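Local coordinates for peptidoglycan-recognition protein-SD (Drosophila melanogaster, PDB 2RKQ) that recognises bacterial peptidoglycan as a secreted innate immune receptor and activates the Toll pathway in response to Gram-positive bacteria, at residues Ala18-Val23 and Ser84-Phe89. Residues are numbered along the deposited sequence; the frame is centred on the assembly and turned at random.
Sequences AIDSMV and SQRGAF. Unlike the reference sequence in segment 18-23: Val23 (reference Glu).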
ATOM      1  N   ALA A  18     -17.728   9.147  -1.146  1.00 17.06           N
ATOM      2  CA  ALA A  18     -17.922   8.151  -0.118  1.00 16.82           C
ATOM      3  C   ALA A  18     -17.000   6.993  -0.370  1.00 16.51           C
ATOM      4  O   ALA A  18     -16.642   6.685  -1.515  1.00 16.96           O
ATOM      5  CB  ALA A  18     -19.372   7.676  -0.122  1.00 16.93           C
ATOM      6  N   ILE A  19     -16.591   6.366   0.723  1.00 15.94           N
ATOM      7  CA  ILE A  19     -15.843   5.139   0.631  1.00 15.62           C
ATOM      8  C   ILE A  19     -16.549   4.116   1.495  1.00 15.84           C
ATOM      9  O   ILE A  19     -16.896   4.411   2.636  1.00 16.15           O
ATOM     10  CB  ILE A  19     -14.396   5.327   1.092  1.00 14.80           C
ATOM     11  CG1 ILE A  19     -13.662   6.306   0.171  1.00 15.55           C
ATOM     12  CG2 ILE A  19     -13.658   3.992   1.039  1.00 15.45           C
ATOM     13  CD1 ILE A  19     -12.356   6.810   0.758  1.00 15.51           C
ATOM     14  N   ASP A  20     -16.755   2.924   0.951  1.00 16.86           N
ATOM     15  CA  ASP A  20     -17.376   1.846   1.719  1.00 17.26           C
ATOM     16  C   ASP A  20     -16.516   1.440   2.908  1.00 16.97           C
ATOM     17  O   ASP A  20     -15.296   1.553   2.855  1.00 16.01           O
ATOM     18  CB  ASP A  20     -17.653   0.647   0.819  1.00 18.48           C
ATOM     19  CG  ASP A  20     -18.890   0.850  -0.052  1.00 23.13           C
ATOM     20  OD1 ASP A  20     -19.903   1.380   0.461  1.00 29.00           O
ATOM     21  OD2 ASP A  20     -18.832   0.493  -1.243  1.00 27.73           O
ATOM     22  N   SER A  21     -17.151   0.980   3.982  1.00 17.26           N
ATOM     23  CA  SER A  21     -16.425   0.557   5.178  1.00 17.47           C
ATOM     24  C   SER A  21     -15.935  -0.891   5.087  1.00 17.34           C
ATOM     25  O   SER A  21     -16.461  -1.706   4.315  1.00 16.77           O
ATOM     26  CB  SER A  21     -17.321   0.716   6.405  1.00 18.53           C
ATOM     27  OG  SER A  21     -18.435  -0.143   6.299  1.00 23.33           O
ATOM     28  N   MET A  22     -14.914  -1.198   5.879  1.00 16.32           N
ATOM     29  CA  MET A  22     -14.457  -2.581   6.046  1.00 16.71           C
ATOM     30  C   MET A  22     -14.340  -2.871   7.521  1.00 17.34           C
ATOM     31  O   MET A  22     -14.079  -1.967   8.307  1.00 18.05           O
ATOM     32  CB  MET A  22     -13.084  -2.801   5.428  1.00 17.27           C
ATOM     33  CG  MET A  22     -13.026  -2.583   3.962  1.00 16.46           C
ATOM     34  SD  MET A  22     -11.519  -3.307   3.295  1.00 13.97           S
ATOM     35  CE  MET A  22     -10.203  -2.307   3.971  1.00 13.79           C
ATOM     36  N   VAL A  23     -14.504  -4.143   7.866  1.00 17.78           N
ATOM     37  CA  VAL A  23     -14.413  -4.607   9.242  1.00 19.22           C
ATOM     38  C   VAL A  23     -12.954  -4.943   9.526  1.00 18.27           C
ATOM     39  O   VAL A  23     -12.369  -5.740   8.813  1.00 19.78           O
ATOM     40  CB  VAL A  23     -15.310  -5.860   9.425  1.00 19.41           C
ATOM     41  CG1 VAL A  23     -15.060  -6.544  10.770  1.00 22.02           C
ATOM     42  CG2 VAL A  23     -16.791  -5.477   9.254  1.00 22.11           C
ATOM     43  N   SER A  84     -10.280   0.926   8.052  1.00 14.64           N
ATOM     44  CA  SER A  84     -11.717   0.620   8.039  1.00 14.52           C
ATOM     45  C   SER A  84     -12.438   1.201   6.832  1.00 14.22           C
ATOM     46  O   SER A  84     -13.673   1.222   6.784  1.00 14.09           O
ATOM     47  CB  SER A  84     -12.445   1.084   9.317  1.00 15.64           C
ATOM     48  OG  SER A  84     -11.625   1.090  10.460  0.50 15.86           O
ATOM     49  N   GLN A  85     -11.669   1.709   5.872  1.00 13.30           N
ATOM     50  CA  GLN A  85     -12.233   2.168   4.604  1.00 13.22           C
ATOM     51  C   GLN A  85     -11.722   1.243   3.515  1.00 12.09           C
ATOM     52  O   GLN A  85     -10.518   1.040   3.392  1.00 12.74           O
ATOM     53  CB  GLN A  85     -11.801   3.615   4.288  1.00 13.69           C
ATOM     54  CG  GLN A  85     -12.437   4.647   5.200  1.00 15.25           C
ATOM     55  CD  GLN A  85     -11.894   6.051   4.981  1.00 14.71           C
ATOM     56  OE1 GLN A  85     -12.657   7.035   4.986  1.00 18.39           O
ATOM     57  NE2 GLN A  85     -10.584   6.175   4.856  1.00 13.41           N
ATOM     58  N   ARG A  86     -12.630   0.716   2.703  1.00 11.88           N
ATOM     59  CA  ARG A  86     -12.236  -0.132   1.583  1.00 11.40           C
ATOM     60  C   ARG A  86     -11.233   0.598   0.702  1.00 12.10           C
ATOM     61  O   ARG A  86     -11.345   1.812   0.489  1.00 12.35           O
ATOM     62  CB  ARG A  86     -13.477  -0.519   0.776  1.00 12.08           C
ATOM     63  CG  ARG A  86     -13.191  -1.574  -0.271  1.00 13.69           C
ATOM     64  CD  ARG A  86     -14.419  -1.810  -1.135  1.00 20.04           C
ATOM     65  NE  ARG A  86     -15.456  -2.515  -0.393  1.00 23.25           N
ATOM     66  CZ  ARG A  86     -16.758  -2.475  -0.655  1.00 25.81           C
ATOM     67  NH1 ARG A  86     -17.238  -1.718  -1.637  1.00 27.42           N
ATOM     68  NH2 ARG A  86     -17.585  -3.185   0.099  1.00 26.60           N
ATOM     69  N   GLY A  87     -10.222  -0.124   0.233  1.00 10.94           N
ATOM     70  CA  GLY A  87      -9.270   0.445  -0.708  1.00 11.82           C
ATOM     71  C   GLY A  87      -9.811   0.450  -2.121  1.00 11.65           C
ATOM     72  O   GLY A  87     -10.936   0.007  -2.374  1.00 11.84           O
ATOM     73  N   ALA A  88      -9.014   0.997  -3.031  1.00 11.39           N
ATOM     74  CA  ALA A  88      -9.352   1.019  -4.451  1.00 11.44           C
ATOM     75  C   ALA A  88      -8.100   0.614  -5.198  1.00 13.03           C
ATOM     76  O   ALA A  88      -7.333   1.460  -5.681  1.00 15.21           O
ATOM     77  CB  ALA A  88      -9.826   2.406  -4.884  1.00 12.04           C
ATOM     78  N   PHE A  89      -7.879  -0.690  -5.262  1.00 12.81           N
ATOM     79  CA  PHE A  89      -6.730  -1.242  -5.978  1.00 12.81           C
ATOM     80  C   PHE A  89      -7.034  -2.591  -6.624  1.00 13.37           C
ATOM     81  O   PHE A  89      -6.239  -3.056  -7.427  1.00 14.39           O
ATOM     82  CB  PHE A  89      -5.481  -1.329  -5.071  1.00 12.51           C
ATOM     83  CG  PHE A  89      -5.717  -2.066  -3.790  1.00 11.30           C
ATOM     84  CD1 PHE A  89      -5.644  -3.454  -3.743  1.00 13.30           C
ATOM     85  CD2 PHE A  89      -6.020  -1.368  -2.626  1.00 11.28           C
ATOM     86  CE1 PHE A  89      -5.883  -4.132  -2.537  1.00 12.74           C
ATOM     87  CE2 PHE A  89      -6.267  -2.037  -1.427  1.00 11.91           C
ATOM     88  CZ  PHE A  89      -6.190  -3.418  -1.379  1.00 13.92           C
TER
HETATM   89  O   HOH W   1     -15.869  -3.495   2.200  1.00 24.49           O
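Arg86 N donates to Asp20 O at 2.8 Å, nearly straight at 166°, and Met22 N donates to Ser84 O at 2.9 Å. These two backbone hydrogen bonds lie on either side of Ser21 and Gln85, whose CA atoms are 4.5 Å apart. Ser21 CA adds a C-H...O contact to Ser84 O, the acceptor of the second bond.

Packing is tightest around Met22, which is buried. Its CG lies 3.5 Å from Arg86 CA, and a bend at chi3 (-67°) carries CE to within 3.4 Å of Gln85 O, so the thioether chain lies against the backbone of Gln85 and Arg86. Ile19 CG2, anti to its own backbone N, touches Arg86 O at 3.2 Å and also meets Gln85 CB. Arg86 O accepts a hydrogen bond from Arg81 NH1 as well.

The Asp20 and Arg86 side chains form the looser, more solvent-exposed side. They run side by side in the same direction, and Asp20 OD2 makes a salt bridge of 2.8 Å to Arg86 NH1. Carboxylate and guanidinium planes are 60° apart rather than coplanar, and Asp20 CB rests over one guanidinium face, towards its rim. A water accepts from Arg86 NH2 and donates to Ser21 O, tying the guanidinium back to the opposing backbone. An alanine at Arg86 would probably leave the Asp20 carboxylate without its cationic mate and this water without its donor.

A single antiparallel bridge, with Ser21 and Gln85 as its non-hydrogen-bonded pair, thus pins together two irregular loops of the amidase-like PGRP fold, those leading into strands 26-33 and 97-102 of its mixed central sheet.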